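Local coordinates for protein N-acetylmuramoyl-l-alanine amidase (Bartonella henselae, PDB 3NE8) that probably hydrolyses, as a zinc-dependent amidase, the bond between N-acetylmuramic acid and L-alanine in peptidoglycan, remodelling the cell wall for division, at residues Ser4-Leu9 with His48-Leu53; Thr95-Ser100 with Ala174-Leu179; Ala103-Ala108 with Pro170-Asp175. All blocks are in the same frame, centred on the assembly; numbering follows the deposited sequence.

Contact 1: residues Ser4-Leu9 with His48-Leu53. With ACT (acetate ion), chain E.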
loop_
_atom_site.group_PDB
_atom_site.type_symbol
_atom_site.label_atom_id
_atom_site.label_comp_id
_atom_site.label_asym_id
_atom_site.label_seq_id
_atom_site.Cartn_x
_atom_site.Cartn_y
_atom_site.Cartn_z
ATOM N N SER A 4 7.071 -16.702 -7.921
ATOM C CA SER A 4 8.272 -15.886 -8.038
ATOM C C SER A 4 7.912 -14.482 -8.505
ATOM O O SER A 4 7.317 -14.291 -9.570
ATOM C CB SER A 4 9.291 -16.528 -8.982
ATOM O OG SER A 4 9.796 -17.742 -8.440
ATOM N N PHE A 5 8.278 -13.504 -7.690
ATOM C CA PHE A 5 8.020 -12.104 -7.988
ATOM C C PHE A 5 9.048 -11.631 -9.004
ATOM O O PHE A 5 10.230 -11.925 -8.856
ATOM C CB PHE A 5 8.142 -11.286 -6.701
ATOM C CG PHE A 5 7.566 -9.909 -6.800
ATOM C CD1 PHE A 5 6.198 -9.730 -6.832
ATOM C CD2 PHE A 5 8.385 -8.792 -6.821
ATOM C CE1 PHE A 5 5.650 -8.471 -6.909
ATOM C CE2 PHE A 5 7.835 -7.519 -6.902
ATOM C CZ PHE A 5 6.468 -7.366 -6.940
ATOM N N ARG A 6 8.613 -10.898 -10.026
ATOM C CA ARG A 6 9.479 -10.571 -11.154
ATOM C C ARG A 6 9.880 -9.103 -11.129
ATOM O O ARG A 6 9.025 -8.218 -11.170
ATOM C CB ARG A 6 8.758 -10.909 -12.461
ATOM C CG ARG A 6 8.260 -12.361 -12.522
ATOM C CD ARG A 6 7.466 -12.655 -13.788
ATOM N NE ARG A 6 8.302 -12.573 -14.982
ATOM C CZ ARG A 6 9.166 -13.509 -15.353
ATOM N NH1 ARG A 6 9.308 -14.615 -14.625
ATOM N NH2 ARG A 6 9.884 -13.342 -16.451
ATOM N N VAL A 7 11.181 -8.845 -11.068
ATOM C CA VAL A 7 11.697 -7.487 -10.932
ATOM C C VAL A 7 12.673 -7.174 -12.054
ATOM O O VAL A 7 13.571 -7.971 -12.334
ATOM C CB VAL A 7 12.444 -7.324 -9.595
ATOM C CG1 VAL A 7 12.976 -5.905 -9.437
ATOM C CG2 VAL A 7 11.528 -7.664 -8.446
ATOM N N VAL A 8 12.514 -6.008 -12.681
ATOM C CA VAL A 8 13.470 -5.539 -13.663
ATOM C C VAL A 8 14.164 -4.312 -13.116
ATOM O O VAL A 8 13.504 -3.371 -12.645
ATOM C CB VAL A 8 12.788 -5.254 -15.016
ATOM C CG1 VAL A 8 13.754 -4.539 -15.973
ATOM C CG2 VAL A 8 12.312 -6.571 -15.626
ATOM N N LEU A 9 15.495 -4.354 -13.135
ATOM C CA LEU A 9 16.339 -3.253 -12.708
ATOM C C LEU A 9 16.927 -2.573 -13.928
ATOM O O LEU A 9 17.437 -3.238 -14.833
ATOM C CB LEU A 9 17.478 -3.746 -11.820
ATOM C CG LEU A 9 17.053 -4.593 -10.624
ATOM C CD1 LEU A 9 18.258 -5.053 -9.822
ATOM C CD2 LEU A 9 16.077 -3.848 -9.726
ATOM N N HIS A 48 12.223 -16.551 -3.950
ATOM C CA HIS A 48 11.053 -16.172 -4.732
ATOM C C HIS A 48 11.121 -14.802 -5.414
ATOM O O HIS A 48 10.083 -14.173 -5.615
ATOM C CB HIS A 48 9.793 -16.238 -3.861
ATOM C CG HIS A 48 9.608 -17.546 -3.155
ATOM N ND1 HIS A 48 9.688 -17.669 -1.784
ATOM C CD2 HIS A 48 9.348 -18.787 -3.630
ATOM C CE1 HIS A 48 9.483 -18.930 -1.445
ATOM N NE2 HIS A 48 9.275 -19.630 -2.546
ATOM N N THR A 49 12.320 -14.331 -5.760
ATOM C CA THR A 49 12.431 -13.164 -6.636
ATOM C C THR A 49 13.250 -13.498 -7.876
ATOM O O THR A 49 14.378 -13.973 -7.770
ATOM C CB THR A 49 13.090 -11.959 -5.943
ATOM O OG1 THR A 49 12.412 -11.680 -4.709
ATOM C CG2 THR A 49 13.023 -10.746 -6.852
ATOM N N ILE A 50 12.679 -13.240 -9.051
ATOM C CA ILE A 50 13.387 -13.425 -10.312
ATOM C C ILE A 50 13.729 -12.048 -10.861
ATOM O O ILE A 50 12.862 -11.180 -10.960
ATOM C CB ILE A 50 12.529 -14.196 -11.314
ATOM C CG1 ILE A 50 12.199 -15.585 -10.762
ATOM C CG2 ILE A 50 13.245 -14.324 -12.650
ATOM C CD1 ILE A 50 11.395 -16.424 -11.715
ATOM N N VAL A 51 14.998 -11.850 -11.197
ATOM C CA VAL A 51 15.508 -10.528 -11.528
ATOM C C VAL A 51 16.076 -10.496 -12.929
ATOM O O VAL A 51 16.761 -11.430 -13.345
ATOM C CB VAL A 51 16.664 -10.153 -10.586
ATOM C CG1 VAL A 51 17.175 -8.743 -10.880
ATOM C CG2 VAL A 51 16.233 -10.283 -9.142
ATOM N N ALA A 52 15.816 -9.418 -13.654
ATOM C CA ALA A 52 16.502 -9.159 -14.911
ATOM C C ALA A 52 16.948 -7.707 -14.921
ATOM O O ALA A 52 16.341 -6.857 -14.264
ATOM C CB ALA A 52 15.601 -9.447 -16.101
ATOM N N LEU A 53 18.021 -7.428 -15.648
ATOM C CA LEU A 53 18.503 -6.072 -15.860
ATOM C C LEU A 53 18.203 -5.631 -17.298
ATOM O O LEU A 53 18.266 -6.449 -18.224
ATOM C CB LEU A 53 20.012 -6.000 -15.598
ATOM C CG LEU A 53 20.461 -5.684 -14.171
ATOM C CD1 LEU A 53 19.913 -6.684 -13.146
ATOM C CD2 LEU A 53 21.981 -5.618 -14.087
HETATM C C ACT E . 11.759 -16.423 -16.444
HETATM O O ACT E . 10.842 -16.594 -15.608
HETATM O OXT ACT E . 11.854 -15.286 -16.948
HETATM C CH3 ACT E . 12.697 -17.529 -16.831
#
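F5 to L9 pair residue for residue with T49 to L53 as parallel strands, the two strands of a beta-alpha-beta crossover whose helix is 28-45, at one margin of the amidase sheet. Backbone bonds alternate between the strands, from F5 N to H48 O (2.8 Å) through to L9 N to A52 O (2.9 Å). Successive side chains along each strand point to the two faces. On the face of F5, V7 and L9, the side chains meet mostly by methyl groups: V7 CG2, anti to its carbonyl carbon, comes to 3.8 Å from T49 CG2, and the two side chains cross obliquely. L9 CD1 touches V51 CG1 at 4.0 Å, while L53 CD1 rests against L9 CB. Helices 28-45 and 206-227 cover this face, L39 and L43 of the first and I220 of the second reaching these side chains. The other face carries R6, V8, I50 and A52. Here I50 extends CG1 and CD1 back to S4, whose CB lies at a tight 3.5 Å from CD1. R6 NE bonds to F73 O, and the guanidinium makes a cation-pi contact with F73. A bend at chi3 (66°) sets its NE off the extended line. An acetate, probably from the crystallisation liquor, sits at the guanidinium edge, its carbon in the plane, held by two nearly straight bonds: R6 NH1 to acetate O, 2.7 Å, and R6 NH2 to OXT, 2.8 Å.

Contact 2: residues Thr95-Ser100 with Ala174-Leu179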
loop_
_atom_site.group_PDB
_atom_site.type_symbol
_atom_site.label_atom_id
_atom_site.label_comp_id
_atom_site.label_asym_id
_atom_site.label_seq_id
_atom_site.Cartn_x
_atom_site.Cartn_y
_atom_site.Cartn_z
ATOM N N THR A 95 16.735 9.355 -2.784
ATOM C CA THR A 95 15.438 9.890 -3.176
ATOM C C THR A 95 14.724 8.850 -4.024
ATOM O O THR A 95 15.364 8.117 -4.787
ATOM C CB THR A 95 15.585 11.154 -4.065
ATOM O OG1 THR A 95 16.616 12.004 -3.551
ATOM C CG2 THR A 95 14.291 11.945 -4.132
ATOM N N VAL A 96 13.399 8.795 -3.911
ATOM C CA VAL A 96 12.589 7.952 -4.785
ATOM C C VAL A 96 11.592 8.820 -5.533
ATOM O O VAL A 96 10.864 9.622 -4.920
ATOM C CB VAL A 96 11.839 6.847 -4.022
ATOM C CG1 VAL A 96 11.153 5.906 -5.009
ATOM C CG2 VAL A 96 12.778 6.075 -3.118
ATOM N N TYR A 97 11.555 8.668 -6.850
ATOM C CA TYR A 97 10.623 9.390 -7.704
ATOM C C TYR A 97 9.604 8.451 -8.325
ATOM O O TYR A 97 9.929 7.342 -8.752
ATOM C CB TYR A 97 11.348 10.126 -8.843
ATOM C CG TYR A 97 12.303 11.193 -8.382
ATOM C CD1 TYR A 97 11.910 12.525 -8.332
ATOM C CD2 TYR A 97 13.597 10.876 -7.996
ATOM C CE1 TYR A 97 12.791 13.513 -7.906
ATOM C CE2 TYR A 97 14.478 11.848 -7.570
ATOM C CZ TYR A 97 14.072 13.169 -7.523
ATOM O OH TYR A 97 14.936 14.160 -7.083
ATOM N N THR A 98 8.357 8.911 -8.367
ATOM C CA THR A 98 7.307 8.270 -9.150
ATOM C C THR A 98 6.873 9.223 -10.260
ATOM O O THR A 98 7.265 10.398 -10.255
ATOM C CB THR A 98 6.105 7.890 -8.272
ATOM O OG1 THR A 98 5.736 9.003 -7.445
ATOM C CG2 THR A 98 6.479 6.730 -7.379
ATOM N N ILE A 99 6.067 8.740 -11.199
ATOM C CA ILE A 99 5.695 9.558 -12.343
ATOM C C ILE A 99 4.521 10.477 -12.014
ATOM O O ILE A 99 3.646 10.136 -11.212
ATOM C CB ILE A 99 5.361 8.695 -13.572
ATOM C CG1 ILE A 99 5.397 9.549 -14.848
ATOM C CG2 ILE A 99 4.015 8.000 -13.397
ATOM C CD1 ILE A 99 5.353 8.753 -16.134
ATOM N N SER A 100 4.509 11.648 -12.640
ATOM C CA SER A 100 3.411 12.597 -12.515
ATOM C C SER A 100 3.551 13.599 -13.643
ATOM O O SER A 100 4.665 13.922 -14.052
ATOM C CB SER A 100 3.490 13.336 -11.185
ATOM O OG SER A 100 2.440 14.286 -11.078
ATOM N N ALA A 174 7.797 13.544 -10.951
ATOM C CA ALA A 174 7.869 14.387 -12.131
ATOM C C ALA A 174 7.664 13.494 -13.339
ATOM O O ALA A 174 7.502 12.282 -13.200
ATOM C CB ALA A 174 9.211 15.119 -12.211
ATOM N N ASP A 175 7.669 14.090 -14.525
ATOM C CA ASP A 175 7.301 13.377 -15.739
ATOM C C ASP A 175 8.501 12.646 -16.357
ATOM O O ASP A 175 8.968 12.992 -17.445
ATOM C CB ASP A 175 6.685 14.373 -16.725
ATOM C CG ASP A 175 6.033 13.704 -17.912
ATOM O OD1 ASP A 175 5.674 12.512 -17.831
ATOM O OD2 ASP A 175 5.867 14.396 -18.939
ATOM N N PHE A 176 8.998 11.638 -15.651
ATOM C CA PHE A 176 10.116 10.818 -16.128
ATOM C C PHE A 176 9.635 9.802 -17.169
ATOM O O PHE A 176 8.798 8.942 -16.867
ATOM C CB PHE A 176 10.747 10.053 -14.962
ATOM C CG PHE A 176 11.487 10.918 -13.984
ATOM C CD1 PHE A 176 12.805 11.268 -14.208
ATOM C CD2 PHE A 176 10.868 11.363 -12.825
ATOM C CE1 PHE A 176 13.493 12.061 -13.296
ATOM C CE2 PHE A 176 11.549 12.150 -11.914
ATOM C CZ PHE A 176 12.857 12.497 -12.144
ATOM N N GLN A 177 10.169 9.886 -18.384
ATOM C CA GLN A 177 9.738 8.983 -19.446
ATOM C C GLN A 177 10.047 7.513 -19.158
ATOM O O GLN A 177 9.347 6.623 -19.639
ATOM C CB GLN A 177 10.338 9.402 -20.792
ATOM C CG GLN A 177 9.866 10.765 -21.271
ATOM C CD GLN A 177 8.363 10.917 -21.194
ATOM O OE1 GLN A 177 7.626 10.359 -22.010
ATOM N NE2 GLN A 177 7.895 11.671 -20.207
ATOM N N VAL A 178 11.069 7.249 -18.354
ATOM C CA VAL A 178 11.404 5.858 -18.063
ATOM C C VAL A 178 10.382 5.215 -17.119
ATOM O O VAL A 178 10.381 3.989 -16.948
ATOM C CB VAL A 178 12.844 5.719 -17.517
ATOM C CG1 VAL A 178 12.910 6.042 -16.027
ATOM C CG2 VAL A 178 13.386 4.318 -17.795
ATOM N N LEU A 179 9.501 6.033 -16.537
ATOM C CA LEU A 179 8.484 5.544 -15.607
ATOM C C LEU A 179 7.101 5.410 -16.258
ATOM O O LEU A 179 6.100 5.281 -15.552
ATOM C CB LEU A 179 8.405 6.455 -14.373
ATOM C CG LEU A 179 9.698 6.639 -13.569
ATOM C CD1 LEU A 179 9.452 7.503 -12.330
ATOM C CD2 LEU A 179 10.301 5.282 -13.186
#
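The loop that leaves the margin strand 170-174 of the amidase sheet folds back over the end of strand 94-99, and Y97, I99 and S100 meet A174, F176 and L179 there. The strand pairing fades at this point: A174 N still donates to T98 O, nearly along the C=O axis but over 3.3 Å, and S100 N then reaches A174 O at 3.1 Å from well above the carbonyl plane. Next comes an inverse gamma turn centred on D175, whose OD1 is taken by a salt bridge to K180, and the loop curls into the short 3-10 segment 177-178. F176, just past the turn, and L179, after the 3-10 segment, come against the strand. F176 directs its edge at the face of Y97 in an offset edge-to-face pair, centroids 5.2 Å apart and planes at 62°. Its CZ stands above the Y97 ring toward the rim, while CE2 lies 3.6 Å from Y97 CD1. At the far end of the tyrosine, OH bonds to the hydroxyl of Y193. L179 places CD1 3.6 Å from Y97 O, against the strand backbone, and meets I99 CB with its CB. Chi1 (-163°) sets CG1 of I99 anti to its backbone N; beyond it CD1 lies 3.5 Å from F176 O and also approaches L179 O. I99 also packs against M231 of the second subunit. A112 of helix 106-116 and L188 of strand 186-190 pack against F176, whose side chain is about 8 Å from the zinc ion. N116 and K180 also hold the loop, but across the two segments, with one long backbone bond and one met from far out of plane, apolar contacts, including the buried aromatic pair, probably predominate.

Contact 3: residues Ala103-Ala108 with Pro170-Asp175; sequences ASDAIA and PHRYAD
R172 and D105 join the outermost strand 170-174 to the start of helix 106-116. From the strand, the R172 side chain leaves toward the helix start, and its CB meets S104 OG at 3.3 Å. CG, anti to the carbonyl carbon, passes D105 OD1, and CD comes closer to the same oxygen, at 3.3 Å. The chain stays extended to NE, which bonds to N169 O. At the tip NH2 is held by N168 O, and NH1 forms a salt bridge with D105 OD2 whose hydrogen bond is weak (3.2 Å, 122° at the hydrogen). The carboxylate and guanidinium planes stand 85° apart, while I107 CB lies at the guanidinium edge, near its plane. D105 OD2 also accepts from A108 N at 2.9 Å, and D105 OD1 takes the hydroxyl of S104; each donor comes from above the carboxylate plane. The arginine's charge would probably help keep the D105 carboxylate ionised, and so a good acceptor for the N-H at the helix start. S104 grips the strand by two further bonds: its N donates to Y173 O over 2.8 Å, and its OG accepts from Y173 N over 3.1 Å. S104 CB sits over the centre of the Y173 ring, 3.5 Å from the centroid and 9° off the normal, a CH-pi contact. Beyond Y173, A103 CB and A108 CB pack on A174 CB. Serine OG and aspartate together fasten the turn to the strand edge, and the capping bond from A108 N to D105 makes this a helix N-cap, with D105 at the N-cap position.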
loop_
_atom_site.group_PDB
_atom_site.type_symbol
_atom_site.label_atom_id
_atom_site.label_comp_id
_atom_site.label_asym_id
_atom_site.label_seq_id
_atom_site.Cartn_x
_atom_site.Cartn_y
_atom_site.Cartn_z
ATOM N N ALA A 103 5.243 18.199 -11.582
ATOM C CA ALA A 103 6.360 17.897 -10.688
ATOM C C ALA A 103 6.078 18.304 -9.249
ATOM O O ALA A 103 5.342 19.268 -8.993
ATOM C CB ALA A 103 7.616 18.575 -11.175
ATOM N N SER A 104 6.671 17.579 -8.308
ATOM C CA SER A 104 6.501 17.875 -6.886
ATOM C C SER A 104 7.167 19.188 -6.486
ATOM O O SER A 104 6.748 19.842 -5.528
ATOM C CB SER A 104 7.067 16.737 -6.032
ATOM O OG SER A 104 8.389 16.406 -6.433
ATOM N N ASP A 105 8.200 19.567 -7.226
ATOM C CA ASP A 105 9.023 20.716 -6.880
ATOM C C ASP A 105 9.943 21.040 -8.043
ATOM O O ASP A 105 10.058 20.256 -8.991
ATOM C CB ASP A 105 9.842 20.427 -5.619
ATOM C CG ASP A 105 10.729 19.203 -5.769
ATOM O OD1 ASP A 105 10.314 18.107 -5.340
ATOM O OD2 ASP A 105 11.840 19.346 -6.313
ATOM N N ALA A 106 10.617 22.181 -7.964
ATOM C CA ALA A 106 11.445 22.662 -9.059
ATOM C C ALA A 106 12.656 21.781 -9.346
ATOM O O ALA A 106 13.068 21.665 -10.495
ATOM C CB ALA A 106 11.881 24.101 -8.802
ATOM N N ILE A 107 13.235 21.182 -8.311
ATOM C CA ILE A 107 14.380 20.297 -8.504
ATOM C C ILE A 107 13.960 19.050 -9.278
ATOM O O ILE A 107 14.636 18.630 -10.223
ATOM C CB ILE A 107 15.019 19.883 -7.158
ATOM C CG1 ILE A 107 15.740 21.074 -6.517
ATOM C CG2 ILE A 107 15.984 18.725 -7.357
ATOM C CD1 ILE A 107 17.002 21.500 -7.244
ATOM N N ALA A 108 12.849 18.452 -8.867
ATOM C CA ALA A 108 12.319 17.273 -9.541
ATOM C C ALA A 108 11.985 17.587 -10.999
ATOM O O ALA A 108 12.275 16.790 -11.902
ATOM C CB ALA A 108 11.099 16.765 -8.807
ATOM N N PRO A 170 11.761 12.878 0.677
ATOM C CA PRO A 170 12.454 11.869 -0.135
ATOM C C PRO A 170 11.571 11.143 -1.148
ATOM O O PRO A 170 12.128 10.427 -1.985
ATOM C CB PRO A 170 12.985 10.891 0.917
ATOM C CG PRO A 170 11.991 10.973 2.015
ATOM C CD PRO A 170 11.562 12.427 2.065
ATOM N N HIS A 171 10.253 11.296 -1.084
ATOM C CA HIS A 171 9.406 10.832 -2.173
ATOM C C HIS A 171 8.968 12.022 -3.012
ATOM O O HIS A 171 8.190 12.854 -2.549
ATOM C CB HIS A 171 8.184 10.049 -1.683
ATOM C CG HIS A 171 7.239 9.690 -2.786
ATOM N ND1 HIS A 171 5.868 9.751 -2.655
ATOM C CD2 HIS A 171 7.477 9.326 -4.067
ATOM C CE1 HIS A 171 5.304 9.404 -3.799
ATOM N NE2 HIS A 171 6.260 9.140 -4.672
ATOM N N ARG A 172 9.481 12.098 -4.235
ATOM C CA ARG A 172 9.168 13.179 -5.157
ATOM C C ARG A 172 8.585 12.610 -6.444
ATOM O O ARG A 172 8.437 11.392 -6.593
ATOM C CB ARG A 172 10.415 14.025 -5.426
ATOM C CG ARG A 172 10.986 14.622 -4.152
ATOM C CD ARG A 172 12.132 15.577 -4.393
ATOM N NE ARG A 172 12.670 16.055 -3.120
ATOM C CZ ARG A 172 13.315 17.205 -2.959
ATOM N NH1 ARG A 172 13.506 18.018 -3.989
ATOM N NH2 ARG A 172 13.768 17.536 -1.757
ATOM N N TYR A 173 8.230 13.481 -7.380
ATOM C CA TYR A 173 7.620 13.010 -8.617
ATOM C C TYR A 173 7.734 14.040 -9.724
ATOM O O TYR A 173 7.807 15.247 -9.473
ATOM C CB TYR A 173 6.162 12.577 -8.403
ATOM C CG TYR A 173 5.351 13.525 -7.558
ATOM C CD1 TYR A 173 4.709 14.614 -8.123
ATOM C CD2 TYR A 173 5.213 13.314 -6.194
ATOM C CE1 TYR A 173 3.960 15.487 -7.343
ATOM C CE2 TYR A 173 4.468 14.177 -5.408
ATOM C CZ TYR A 173 3.847 15.255 -5.993
ATOM O OH TYR A 173 3.101 16.122 -5.221
ATOM N N ALA A 174 7.797 13.544 -10.951
ATOM C CA ALA A 174 7.869 14.387 -12.131
ATOM C C ALA A 174 7.664 13.494 -13.339
ATOM O O ALA A 174 7.502 12.282 -13.200
ATOM C CB ALA A 174 9.211 15.119 -12.211
ATOM N N ASP A 175 7.669 14.090 -14.525
ATOM C CA ASP A 175 7.301 13.377 -15.739
ATOM C C ASP A 175 8.501 12.646 -16.357
ATOM O O ASP A 175 8.968 12.992 -17.445
ATOM C CB ASP A 175 6.685 14.373 -16.725
ATOM C CG ASP A 175 6.033 13.704 -17.912
ATOM O OD1 ASP A 175 5.674 12.512 -17.831
ATOM O OD2 ASP A 175 5.867 14.396 -18.939
#

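How the contacts relate
Contact 1 comes first along the chain, and contacts 2 and 3 follow, ending on the same 170-179 region. All three reach one mixed six-stranded sheet. Contact 1 pairs strands 49-53 and 5-11 at one margin, while contacts 2 and 3 lie at the other, on neighbouring strands 94-99 and 170-174. The centres of contacts 1 and 2 are about 20 Å apart, those of contacts 1 and 3 about 27 Å, on opposite sides of the chain's centre. The centres of contacts 2 and 3 are about 8 Å apart, and the two touch and share A174 and D175; T98 OG1 probably bonds to H171 NE2 at 2.8 Å. Strand 94-99 and helix 106-116 are consecutive, and strand 170-174 is tied to both.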